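Putative ketosteroid isomerase (PDB 3KE7) probably acts as an isomerase of the ketosteroid isomerase type, with a SnoaL-like fold of the NTF2 clan whose pocket here holds bicine. Local coordinates at residues I44-S49 and I122-W127; F75-P80 and L91-D96; K105-E110 and H126-K131. All blocks are in the same frame, centred on the assembly; numbering follows the deposited sequence. Where two conformers were deposited one is given.

Contact 1 of 3, residues I44-S49 and I122-W127; sequences IYFDPS and IIQTHW. With BCN (bicine), chain F.
Ile-44 to Phe-46 runs beside Gln-124 to His-126 as the parallel strand pair in the sheet of this SnoaL-like, NTF2-type fold, the axes of the two short strands 4.7 Å apart and only 3° from parallel. Backbone bonds tie Ile-44 N to Ile-123 O, Thr-125 N to Ile-44 O and Phe-46 N to Thr-125 O; the last, Trp-127 N to Phe-46 O, is almost straight. Ile-123 and Gln-124 together face Val-111 of the next strand, a classic beta bulge.

On one face of the sheet Phe-46 and His-126 form an offset stack, centroids 4.5 Å apart and planes inclined by 30°; flat rings suit this place because they can overlap face on face. Phe-46 CG lies anti to its carbonyl carbon (chi1 -60°); CD2 is 3.6 Å from His-126 ND1, and Phe-46 CB stands over the imidazole face. On the other face Thr-125 CG2 meets Tyr-45 CD2 at 3.7 Å, methyl against ring, and Trp-127 has bicine C5 over its centre.

The tyrosine hydroxyl donates to Asp-47 OD2 at 2.7 Å, where Tyr-63 also bonds. Asp-47 OD1 accepts from Ser-49 N in an Asx turn and from Ser-49 OG, and donors on both oxygens fix the carboxylate's rotation. Across the dimer, Thr-109 and Ser-128 of the second subunit bond His-126 ND1 and NE2, which probably fixes the imidazole against Phe-46.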
loop_
_atom_site.group_PDB
_atom_site.type_symbol
_atom_site.label_atom_id
_atom_site.label_comp_id
_atom_site.label_asym_id
_atom_site.label_seq_id
_atom_site.Cartn_x
_atom_site.Cartn_y
_atom_site.Cartn_z
ATOM N N ILE B 44 -1.606 -1.599 -9.829
ATOM C CA ILE B 44 -2.667 -2.207 -9.069
ATOM C C ILE B 44 -3.320 -1.070 -8.293
ATOM O O ILE B 44 -2.653 -0.261 -7.681
ATOM C CB ILE B 44 -2.118 -3.273 -8.081
ATOM C CG1 ILE B 44 -1.336 -4.370 -8.791
ATOM C CG2 ILE B 44 -3.239 -3.848 -7.206
ATOM C CD1 ILE B 44 -2.097 -5.147 -9.731
ATOM N N TYR B 45 -4.641 -1.062 -8.230
ATOM C CA TYR B 45 -5.392 0.030 -7.601
ATOM C C TYR B 45 -6.598 -0.468 -6.797
ATOM O O TYR B 45 -7.356 -1.357 -7.231
ATOM C CB TYR B 45 -5.924 0.945 -8.735
ATOM C CG TYR B 45 -6.828 2.097 -8.311
ATOM C CD1 TYR B 45 -8.160 1.878 -8.077
ATOM C CD2 TYR B 45 -6.349 3.434 -8.209
ATOM C CE1 TYR B 45 -8.990 2.880 -7.702
ATOM C CE2 TYR B 45 -7.181 4.445 -7.852
ATOM C CZ TYR B 45 -8.515 4.152 -7.559
ATOM O OH TYR B 45 -9.376 5.187 -7.199
ATOM N N PHE B 46 -6.752 0.101 -5.596
ATOM C CA PHE B 46 -7.897 -0.087 -4.748
ATOM C C PHE B 46 -8.523 1.256 -4.383
ATOM O O PHE B 46 -7.828 2.234 -4.131
ATOM C CB PHE B 46 -7.523 -0.669 -3.369
ATOM C CG PHE B 46 -6.853 -2.008 -3.344
ATOM C CD1 PHE B 46 -7.585 -3.194 -3.240
ATOM C CD2 PHE B 46 -5.477 -2.110 -3.281
ATOM C CE1 PHE B 46 -6.949 -4.439 -3.063
ATOM C CE2 PHE B 46 -4.878 -3.396 -3.128
ATOM C CZ PHE B 46 -5.609 -4.509 -3.004
ATOM N N ASP B 47 -9.851 1.253 -4.251
ATOM C CA ASP B 47 -10.549 2.363 -3.617
ATOM C C ASP B 47 -11.842 1.800 -3.035
ATOM O O ASP B 47 -12.156 0.654 -3.258
ATOM C CB ASP B 47 -10.758 3.616 -4.506
ATOM C CG ASP B 47 -11.849 3.483 -5.544
ATOM O OD1 ASP B 47 -12.833 2.721 -5.387
ATOM O OD2 ASP B 47 -11.790 4.291 -6.539
ATOM N N PRO B 48 -12.553 2.576 -2.253
ATOM C CA PRO B 48 -13.719 2.030 -1.545
ATOM C C PRO B 48 -14.897 1.661 -2.382
ATOM O O PRO B 48 -15.853 1.112 -1.815
ATOM C CB PRO B 48 -14.100 3.166 -0.582
ATOM C CG PRO B 48 -12.850 3.906 -0.373
ATOM C CD PRO B 48 -12.202 3.903 -1.715
ATOM N N SER B 49 -14.863 1.924 -3.687
ATOM C CA SER B 49 -16.018 1.579 -4.512
ATOM C C SER B 49 -15.853 0.267 -5.259
ATOM O O SER B 49 -16.792 -0.204 -5.865
ATOM C CB SER B 49 -16.286 2.667 -5.531
ATOM O OG SER B 49 -15.362 2.561 -6.572
ATOM N N ILE B 122 3.639 5.443 -10.701
ATOM C CA ILE B 122 2.864 4.731 -9.712
ATOM C C ILE B 122 2.608 3.281 -10.197
ATOM O O ILE B 122 2.097 3.042 -11.293
ATOM C CB ILE B 122 1.524 5.438 -9.424
ATOM C CG1 ILE B 122 1.792 6.792 -8.772
ATOM C CG2 ILE B 122 0.621 4.580 -8.519
ATOM C CD1 ILE B 122 0.535 7.664 -8.652
ATOM N N ILE B 123 2.980 2.329 -9.335
ATOM C CA ILE B 123 2.737 0.925 -9.563
ATOM C C ILE B 123 1.671 0.357 -8.616
ATOM O O ILE B 123 1.165 -0.714 -8.859
ATOM C CB ILE B 123 4.000 0.057 -9.512
ATOM C CG1 ILE B 123 4.606 -0.001 -8.134
ATOM C CG2 ILE B 123 5.023 0.645 -10.500
ATOM C CD1 ILE B 123 5.661 -1.133 -7.989
ATOM N N GLN B 124 1.306 1.086 -7.588
ATOM C CA GLN B 124 0.246 0.644 -6.683
ATOM C C GLN B 124 -0.388 1.826 -6.003
ATOM O O GLN B 124 0.310 2.710 -5.513
ATOM C CB GLN B 124 0.806 -0.319 -5.617
ATOM C CG GLN B 124 -0.247 -1.000 -4.754
ATOM C CD GLN B 124 -0.870 -0.192 -3.622
ATOM O OE1 GLN B 124 -1.899 -0.594 -3.131
ATOM N NE2 GLN B 124 -0.226 0.955 -3.199
ATOM N N THR B 125 -1.718 1.807 -5.909
ATOM C CA THR B 125 -2.487 2.853 -5.247
ATOM C C THR B 125 -3.529 2.176 -4.376
ATOM O O THR B 125 -4.247 1.253 -4.829
ATOM C CB THR B 125 -3.221 3.742 -6.266
ATOM O OG1 THR B 125 -2.255 4.401 -7.088
ATOM C CG2 THR B 125 -4.140 4.698 -5.580
ATOM N N HIS B 126 -3.619 2.607 -3.127
ATOM C CA HIS B 126 -4.644 2.134 -2.200
ATOM C C HIS B 126 -5.236 3.335 -1.485
ATOM O O HIS B 126 -4.587 3.954 -0.648
ATOM C CB HIS B 126 -4.054 1.142 -1.174
ATOM C CG HIS B 126 -5.082 0.336 -0.410
ATOM N ND1 HIS B 126 -4.819 -0.960 0.018
ATOM C CD2 HIS B 126 -6.314 0.653 0.077
ATOM C CE1 HIS B 126 -5.865 -1.392 0.723
ATOM N NE2 HIS B 126 -6.802 -0.465 0.721
ATOM N N TRP B 127 -6.488 3.681 -1.851
ATOM C CA TRP B 127 -7.251 4.718 -1.208
ATOM C C TRP B 127 -8.283 4.067 -0.308
ATOM O O TRP B 127 -8.976 3.133 -0.746
ATOM C CB TRP B 127 -8.022 5.577 -2.233
ATOM C CG TRP B 127 -7.183 6.507 -3.032
ATOM C CD1 TRP B 127 -6.746 6.347 -4.284
ATOM C CD2 TRP B 127 -6.664 7.763 -2.575
ATOM N NE1 TRP B 127 -5.999 7.438 -4.668
ATOM C CE2 TRP B 127 -5.950 8.333 -3.635
ATOM C CE3 TRP B 127 -6.807 8.489 -1.402
ATOM C CZ2 TRP B 127 -5.302 9.566 -3.524
ATOM C CZ3 TRP B 127 -6.207 9.743 -1.290
ATOM C CH2 TRP B 127 -5.437 10.258 -2.344
HETATM N N1 BCN F . -9.567 10.399 -4.952
HETATM C C1 BCN F . -10.449 9.319 -5.415
HETATM C C2 BCN F . -11.920 9.773 -5.378
HETATM O O21 BCN F . -12.837 8.942 -5.544
HETATM O O22 BCN F . -12.162 10.983 -5.177
HETATM C C3 BCN F . -8.283 10.376 -5.673
HETATM C C4 BCN F . -8.416 11.066 -7.031
HETATM O O4 BCN F . -9.047 12.330 -6.773
HETATM C C5 BCN F . -9.337 10.207 -3.530
HETATM C C6 BCN F . -8.893 11.502 -2.900
HETATM O O6 BCN F . -9.769 12.586 -3.312
#

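Contact 2 of 3, residues F75-P80 and L91-D96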
loop_
_atom_site.group_PDB
_atom_site.type_symbol
_atom_site.label_atom_id
_atom_site.label_comp_id
_atom_site.label_asym_id
_atom_site.label_seq_id
_atom_site.Cartn_x
_atom_site.Cartn_y
_atom_site.Cartn_z
ATOM N N PHE B 75 -7.802 20.522 -0.229
ATOM C CA PHE B 75 -7.461 19.309 0.496
ATOM C C PHE B 75 -6.221 19.568 1.307
ATOM O O PHE B 75 -5.435 20.423 0.963
ATOM C CB PHE B 75 -7.249 18.127 -0.474
ATOM C CG PHE B 75 -6.144 18.335 -1.516
ATOM C CD1 PHE B 75 -4.799 18.226 -1.173
ATOM C CD2 PHE B 75 -6.466 18.587 -2.856
ATOM C CE1 PHE B 75 -3.780 18.376 -2.155
ATOM C CE2 PHE B 75 -5.465 18.756 -3.821
ATOM C CZ PHE B 75 -4.115 18.642 -3.465
ATOM N N ASP B 76 -6.070 18.829 2.423
ATOM C CA ASP B 76 -4.913 18.911 3.311
ATOM C C ASP B 76 -4.248 17.520 3.356
ATOM O O ASP B 76 -4.909 16.543 3.761
ATOM C CB ASP B 76 -5.321 19.231 4.762
ATOM C CG ASP B 76 -5.988 20.593 4.922
ATOM O OD1 ASP B 76 -5.594 21.565 4.234
ATOM O OD2 ASP B 76 -6.896 20.687 5.780
HETATM N N MSE B 77 -2.951 17.454 3.026
HETATM C CA MSE B 77 -2.177 16.206 3.104
HETATM C C MSE B 77 -1.499 16.111 4.470
HETATM O O MSE B 77 -0.609 16.898 4.808
HETATM C CB MSE B 77 -1.170 16.094 1.951
HETATM C CG MSE B 77 -0.281 14.845 2.032
HETATM SE SE MSE B 77 0.874 14.659 0.454
HETATM C CE MSE B 77 -0.463 14.289 -0.939
ATOM N N ILE B 78 -1.861 15.071 5.233
ATOM C CA ILE B 78 -1.502 14.939 6.608
ATOM C C ILE B 78 -0.363 13.956 6.840
ATOM O O ILE B 78 -0.476 12.790 6.429
ATOM C CB ILE B 78 -2.766 14.477 7.377
ATOM C CG1 ILE B 78 -3.870 15.550 7.261
ATOM C CG2 ILE B 78 -2.451 14.177 8.816
ATOM C CD1 ILE B 78 -5.276 15.055 7.573
ATOM N N ARG B 79 0.751 14.452 7.398
ATOM C CA ARG B 79 1.965 13.666 7.744
ATOM C C ARG B 79 2.448 12.733 6.616
ATOM O O ARG B 79 2.657 11.582 6.801
ATOM C CB ARG B 79 1.759 12.861 9.023
ATOM C CG ARG B 79 1.256 13.682 10.242
ATOM C CD ARG B 79 1.590 12.995 11.596
ATOM N NE ARG B 79 1.330 11.546 11.588
ATOM C CZ ARG B 79 0.160 10.966 11.843
ATOM N NH1 ARG B 79 -0.893 11.677 12.153
ATOM N NH2 ARG B 79 0.041 9.648 11.745
ATOM N N PRO B 80 2.653 13.283 5.427
ATOM C CA PRO B 80 3.154 12.395 4.408
ATOM C C PRO B 80 4.532 11.835 4.761
ATOM O O PRO B 80 5.440 12.605 5.239
ATOM C CB PRO B 80 3.258 13.305 3.178
ATOM C CG PRO B 80 3.397 14.718 3.703
ATOM C CD PRO B 80 2.537 14.686 4.985
ATOM N N LEU B 91 4.908 6.137 -0.604
ATOM C CA LEU B 91 4.304 7.357 -0.045
ATOM C C LEU B 91 3.044 7.002 0.704
ATOM O O LEU B 91 2.119 6.392 0.155
ATOM C CB LEU B 91 3.999 8.348 -1.164
ATOM C CG LEU B 91 3.124 9.532 -0.771
ATOM C CD1 LEU B 91 3.815 10.447 0.277
ATOM C CD2 LEU B 91 2.711 10.317 -2.035
ATOM N N THR B 92 3.003 7.356 1.961
ATOM C CA THR B 92 1.805 7.136 2.779
ATOM C C THR B 92 1.362 8.472 3.367
ATOM O O THR B 92 2.189 9.318 3.765
ATOM C CB THR B 92 2.022 6.108 3.908
ATOM O OG1 THR B 92 3.170 6.480 4.656
ATOM C CG2 THR B 92 2.258 4.703 3.313
ATOM N N PHE B 93 0.053 8.688 3.440
ATOM C CA PHE B 93 -0.468 9.912 3.986
ATOM C C PHE B 93 -1.958 9.751 4.304
ATOM O O PHE B 93 -2.613 8.788 3.846
ATOM C CB PHE B 93 -0.246 11.101 3.019
ATOM C CG PHE B 93 -0.876 10.955 1.636
ATOM C CD1 PHE B 93 -0.193 10.305 0.628
ATOM C CD2 PHE B 93 -2.108 11.541 1.335
ATOM C CE1 PHE B 93 -0.753 10.172 -0.645
ATOM C CE2 PHE B 93 -2.663 11.439 0.066
ATOM C CZ PHE B 93 -1.971 10.717 -0.917
ATOM N N ASN B 94 -2.463 10.734 5.041
ATOM C CA ASN B 94 -3.868 10.936 5.189
ATOM C C ASN B 94 -4.225 12.188 4.406
ATOM O O ASN B 94 -3.350 13.056 4.198
ATOM C CB ASN B 94 -4.244 11.017 6.673
ATOM C CG ASN B 94 -4.224 9.663 7.313
ATOM O OD1 ASN B 94 -3.229 9.255 7.905
ATOM N ND2 ASN B 94 -5.283 8.890 7.052
ATOM N N LEU B 95 -5.459 12.278 3.966
ATOM C CA LEU B 95 -5.881 13.412 3.167
ATOM C C LEU B 95 -7.258 13.853 3.557
ATOM O O LEU B 95 -8.177 13.066 3.520
ATOM C CB LEU B 95 -5.905 13.034 1.686
ATOM C CG LEU B 95 -6.103 14.199 0.657
ATOM C CD1 LEU B 95 -4.830 14.966 0.547
ATOM C CD2 LEU B 95 -6.486 13.638 -0.716
ATOM N N ASP B 96 -7.408 15.118 3.952
ATOM C CA ASP B 96 -8.753 15.698 4.144
ATOM C C ASP B 96 -9.158 16.434 2.806
ATOM O O ASP B 96 -8.498 17.345 2.427
ATOM C CB ASP B 96 -8.759 16.674 5.319
ATOM C CG ASP B 96 -8.652 15.999 6.683
ATOM O OD1 ASP B 96 -8.765 14.760 6.803
ATOM O OD2 ASP B 96 -8.419 16.753 7.649
HETATM O O HOH W 1 -8.232 19.416 7.533
HETATM O O HOH W 2 -0.847 10.517 8.101
#
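The beta hairpin of strands 74-85 and 88-99 brings the tip of Met-77, present as selenomethionine, over the ring of Phe-93. Its CE stands 3.8 Å from the ring centroid, above the middle of the face, and SE follows farther off in a Met-aromatic contact. The chain is extended as far as SE and then bends, chi3 -68° placing CE on the ring; a long, flexible, polarisable side chain is well fitted to this.

Between the strands, Asp-76 with Asp-96 and Ile-78 with Asn-94 are hydrogen-bonded antiparallel pairs, and Ile-78 N to Asn-94 O is short, at 2.7 Å. Met-77 and Leu-95 make the non-hydrogen-bonded pair between them. The hairpin belongs to the curved sheet of the NTF2-like fold: Phe-75 and Met-77 touch Leu-27, and Phe-93 touches Glu-23, of helix 15-28, while Leu-95 CD1 packs on Phe-75 CD1 at 3.7 Å and its side chain also borders the bicine. An alanine in place of Phe-93 would probably leave the Met-77 methyl without its aromatic face and open a gap beside Glu-23.

The other face carries Asp-76, Asn-94 and Asp-96 with Ile-78 among them. Water 1 donates to Asp-76 OD2 and to Asp-96 OD2, which lie 4.6 Å apart, and so probably eases their repulsion; Asp-96 OD1 has a salt bridge to Lys-105. Ile-78 CD1 rests 3.6 Å from Asp-96 OD2. Water 2 joins Ile-78 O to Asn-94 OD1, which also accepts from Lys-53 N of the second subunit. Asn-94 ND2 donates to Asn-107 OD1 and Trp-106 O, a place for an amide that both gives and accepts.

Contact 3 of 3, residues K105-E110 and H126-K131; sequences KWNCTE and HWSYVK. With BCN (bicine), chain F.
Trp-106 to Thr-109 pairs with His-126 to Tyr-129 as two antiparallel strands, their short axes 4.5 Å apart at closest and their directions 156° apart. Asn-107 with Ser-128 and Thr-109 with His-126 are the hydrogen-bonded pairs, and Val-130 N carries the ladder one step further to Lys-105 O.

Trp-106, Trp-127 and Tyr-129 form an aromatic cluster. The edge of Trp-127 points to the face of Trp-106 in a T-shaped pair, with the five-membered ring of Trp-106 and the six-membered ring of Trp-127 5.4 Å apart between centroids and their planes at 76°. Tyr-129 CD1 and CE1 stand over the rim of one Trp-106 face, the rings obliquely inclined, with CE1 3.7 Å from Trp-106 CH2. Bicine C5 lies over the opposite face, toward its rim, and also over Trp-127, so the ligand's C5-C6 hydroxyethyl arm sits between two broad indoles.

Behind Trp-127, on the face away from bicine, Cys-108 SG stands 3.6 Å from the centroid of the six-membered ring, almost on its normal. SG is anti to the backbone N (chi1 -172°), which carries it under the indole, and a small polarisable sulfur fits closely there. The indole NE1 donates in plane to water 4 at 2.9 Å, and that water donates to Glu-110 OE2 at 2.7 Å; Glu-110 OE1 bonds Thr-125 OG1.

On the other side of the sheet Val-130 CG2 packs beside Asn-107 OD1, which accepts from Asn-94 ND2, and Asn-107 ND2 shares water 3 with Lys-131 N. Ser-128 OG bonds His-126, and Thr-109 OG1 bonds Gln-124, of the second subunit. The hairpin lies mid-sheet, strand 43-46 flanking 120-129 and strand 88-99 flanking 102-114, while helix 15-28 packs against Cys-108 and Trp-127.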
loop_
_atom_site.group_PDB
_atom_site.type_symbol
_atom_site.label_atom_id
_atom_site.label_comp_id
_atom_site.label_asym_id
_atom_site.label_seq_id
_atom_site.Cartn_x
_atom_site.Cartn_y
_atom_site.Cartn_z
ATOM N N LYS B 105 -12.367 12.243 4.530
ATOM C CA LYS B 105 -11.066 11.902 5.130
ATOM C C LYS B 105 -10.588 10.556 4.567
ATOM O O LYS B 105 -11.295 9.556 4.658
ATOM C CB LYS B 105 -11.174 11.854 6.672
ATOM C CG LYS B 105 -11.617 13.165 7.351
ATOM C CD LYS B 105 -11.732 12.969 8.848
ATOM C CE LYS B 105 -10.336 12.831 9.478
ATOM N NZ LYS B 105 -9.543 14.093 9.385
ATOM N N TRP B 106 -9.368 10.567 4.033
ATOM C CA TRP B 106 -8.788 9.432 3.351
ATOM C C TRP B 106 -7.466 8.971 3.971
ATOM O O TRP B 106 -6.731 9.745 4.531
ATOM C CB TRP B 106 -8.444 9.813 1.902
ATOM C CG TRP B 106 -9.570 10.211 1.009
ATOM C CD1 TRP B 106 -10.014 11.489 0.773
ATOM C CD2 TRP B 106 -10.361 9.352 0.181
ATOM N NE1 TRP B 106 -11.037 11.477 -0.145
ATOM C CE2 TRP B 106 -11.260 10.178 -0.539
ATOM C CE3 TRP B 106 -10.374 7.974 -0.060
ATOM C CZ2 TRP B 106 -12.184 9.663 -1.452
ATOM C CZ3 TRP B 106 -11.301 7.470 -0.969
ATOM C CH2 TRP B 106 -12.185 8.317 -1.653
ATOM N N ASN B 107 -7.240 7.670 3.817
ATOM C CA ASN B 107 -5.950 6.993 3.970
ATOM C C ASN B 107 -5.436 6.729 2.536
ATOM O O ASN B 107 -6.218 6.377 1.642
ATOM C CB ASN B 107 -6.151 5.624 4.602
ATOM C CG ASN B 107 -6.805 5.667 5.950
ATOM O OD1 ASN B 107 -6.325 6.341 6.873
ATOM N ND2 ASN B 107 -7.882 4.881 6.110
ATOM N N CYS B 108 -4.135 6.843 2.335
ATOM C CA CYS B 108 -3.546 6.536 1.047
ATOM C C CYS B 108 -2.150 5.939 1.129
ATOM O O CYS B 108 -1.275 6.484 1.833
ATOM C CB CYS B 108 -3.499 7.782 0.168
ATOM S SG CYS B 108 -2.978 7.449 -1.558
ATOM N N THR B 109 -1.954 4.863 0.372
ATOM C CA THR B 109 -0.647 4.332 0.090
ATOM C C THR B 109 -0.416 4.380 -1.419
ATOM O O THR B 109 -1.189 3.769 -2.185
ATOM C CB THR B 109 -0.506 2.898 0.536
ATOM O OG1 THR B 109 -0.829 2.800 1.917
ATOM C CG2 THR B 109 0.931 2.357 0.269
ATOM N N GLU B 110 0.650 5.021 -1.849
ATOM C CA GLU B 110 1.094 5.007 -3.227
ATOM C C GLU B 110 2.471 4.351 -3.249
ATOM O O GLU B 110 3.316 4.643 -2.364
ATOM C CB GLU B 110 1.240 6.428 -3.819
ATOM C CG GLU B 110 0.053 7.292 -3.757
ATOM C CD GLU B 110 -0.947 7.012 -4.854
ATOM O OE1 GLU B 110 -0.846 5.946 -5.479
ATOM O OE2 GLU B 110 -1.844 7.884 -5.104
ATOM N N HIS B 126 -3.619 2.607 -3.127
ATOM C CA HIS B 126 -4.644 2.134 -2.200
ATOM C C HIS B 126 -5.236 3.335 -1.485
ATOM O O HIS B 126 -4.587 3.954 -0.648
ATOM C CB HIS B 126 -4.054 1.142 -1.174
ATOM C CG HIS B 126 -5.082 0.336 -0.410
ATOM N ND1 HIS B 126 -4.819 -0.960 0.018
ATOM C CD2 HIS B 126 -6.314 0.653 0.077
ATOM C CE1 HIS B 126 -5.865 -1.392 0.723
ATOM N NE2 HIS B 126 -6.802 -0.465 0.721
ATOM N N TRP B 127 -6.488 3.681 -1.851
ATOM C CA TRP B 127 -7.251 4.718 -1.208
ATOM C C TRP B 127 -8.283 4.067 -0.308
ATOM O O TRP B 127 -8.976 3.133 -0.746
ATOM C CB TRP B 127 -8.022 5.577 -2.233
ATOM C CG TRP B 127 -7.183 6.507 -3.032
ATOM C CD1 TRP B 127 -6.746 6.347 -4.284
ATOM C CD2 TRP B 127 -6.664 7.763 -2.575
ATOM N NE1 TRP B 127 -5.999 7.438 -4.668
ATOM C CE2 TRP B 127 -5.950 8.333 -3.635
ATOM C CE3 TRP B 127 -6.807 8.489 -1.402
ATOM C CZ2 TRP B 127 -5.302 9.566 -3.524
ATOM C CZ3 TRP B 127 -6.207 9.743 -1.290
ATOM C CH2 TRP B 127 -5.437 10.258 -2.344
ATOM N N SER B 128 -8.404 4.522 0.939
ATOM C CA SER B 128 -9.501 4.045 1.788
ATOM C C SER B 128 -10.051 5.210 2.589
ATOM O O SER B 128 -9.358 6.224 2.807
ATOM C CB SER B 128 -9.063 2.861 2.671
ATOM O OG SER B 128 -8.121 3.219 3.657
ATOM N N TYR B 129 -11.293 5.060 3.081
ATOM C CA TYR B 129 -11.853 6.069 3.974
ATOM C C TYR B 129 -11.281 5.914 5.363
ATOM O O TYR B 129 -11.040 4.831 5.822
ATOM C CB TYR B 129 -13.359 5.925 4.094
ATOM C CG TYR B 129 -14.123 6.087 2.811
ATOM C CD1 TYR B 129 -13.960 7.200 2.029
ATOM C CD2 TYR B 129 -15.106 5.151 2.451
ATOM C CE1 TYR B 129 -14.731 7.386 0.861
ATOM C CE2 TYR B 129 -15.879 5.336 1.285
ATOM C CZ TYR B 129 -15.643 6.436 0.504
ATOM O OH TYR B 129 -16.407 6.649 -0.630
ATOM N N VAL B 130 -11.143 7.044 6.046
ATOM C CA VAL B 130 -10.774 7.054 7.454
ATOM C C VAL B 130 -12.011 6.681 8.261
ATOM O O VAL B 130 -13.061 7.351 8.161
ATOM C CB VAL B 130 -10.276 8.431 7.920
ATOM C CG1 VAL B 130 -10.175 8.531 9.467
ATOM C CG2 VAL B 130 -8.899 8.784 7.283
ATOM N N LYS B 131 -11.903 5.616 9.062
ATOM C CA LYS B 131 -12.951 5.214 10.003
ATOM C C LYS B 131 -14.349 5.259 9.384
ATOM O O LYS B 131 -15.255 5.955 9.911
ATOM C CB LYS B 131 -12.874 6.127 11.238
ATOM C CG LYS B 131 -11.570 5.939 11.978
ATOM C CD LYS B 131 -11.402 6.922 13.157
ATOM C CE LYS B 131 -12.217 6.519 14.313
ATOM N NZ LYS B 131 -11.915 7.383 15.502
HETATM N N1 BCN F . -9.567 10.399 -4.952
HETATM C C1 BCN F . -10.449 9.319 -5.415
HETATM C C2 BCN F . -11.920 9.773 -5.378
HETATM O O21 BCN F . -12.837 8.942 -5.544
HETATM O O22 BCN F . -12.162 10.983 -5.177
HETATM C C3 BCN F . -8.283 10.376 -5.673
HETATM C C4 BCN F . -8.416 11.066 -7.031
HETATM O O4 BCN F . -9.047 12.330 -6.773
HETATM C C5 BCN F . -9.337 10.207 -3.530
HETATM C C6 BCN F . -8.893 11.502 -2.900
HETATM O O6 BCN F . -9.769 12.586 -3.312
HETATM O O HOH W 3 -9.051 4.454 8.897
HETATM O O HOH W 4 -4.023 7.955 -6.716
#

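How the contacts relate
The three contacts lie across one mixed sheet. Contacts 1 and 3 share strand 120-129, with His-126 and Trp-127 in both, and strand 88-99 of contact 2 is the direct neighbour of strand 102-114 of contact 3; centres are about 9 Å apart for 1 and 3 and for 2 and 3, but about 15 Å for 1 and 2. A hydrogen bond between Thr-125 OG1 and Glu-110 OE1 (2.6 Å) links contact 1 to contact 3, and one from Asn-94 ND2 to Asn-107 OD1 (2.8 Å) links contact 2 to contact 3. Trp-127 CH2 touches Phe-93 CZ at 3.8 Å. Trp-127, Trp-106 and Leu-95, with Leu-69, Pro-71 and Ser-97, line the bicine pocket, while all three contacts also reach the second subunit.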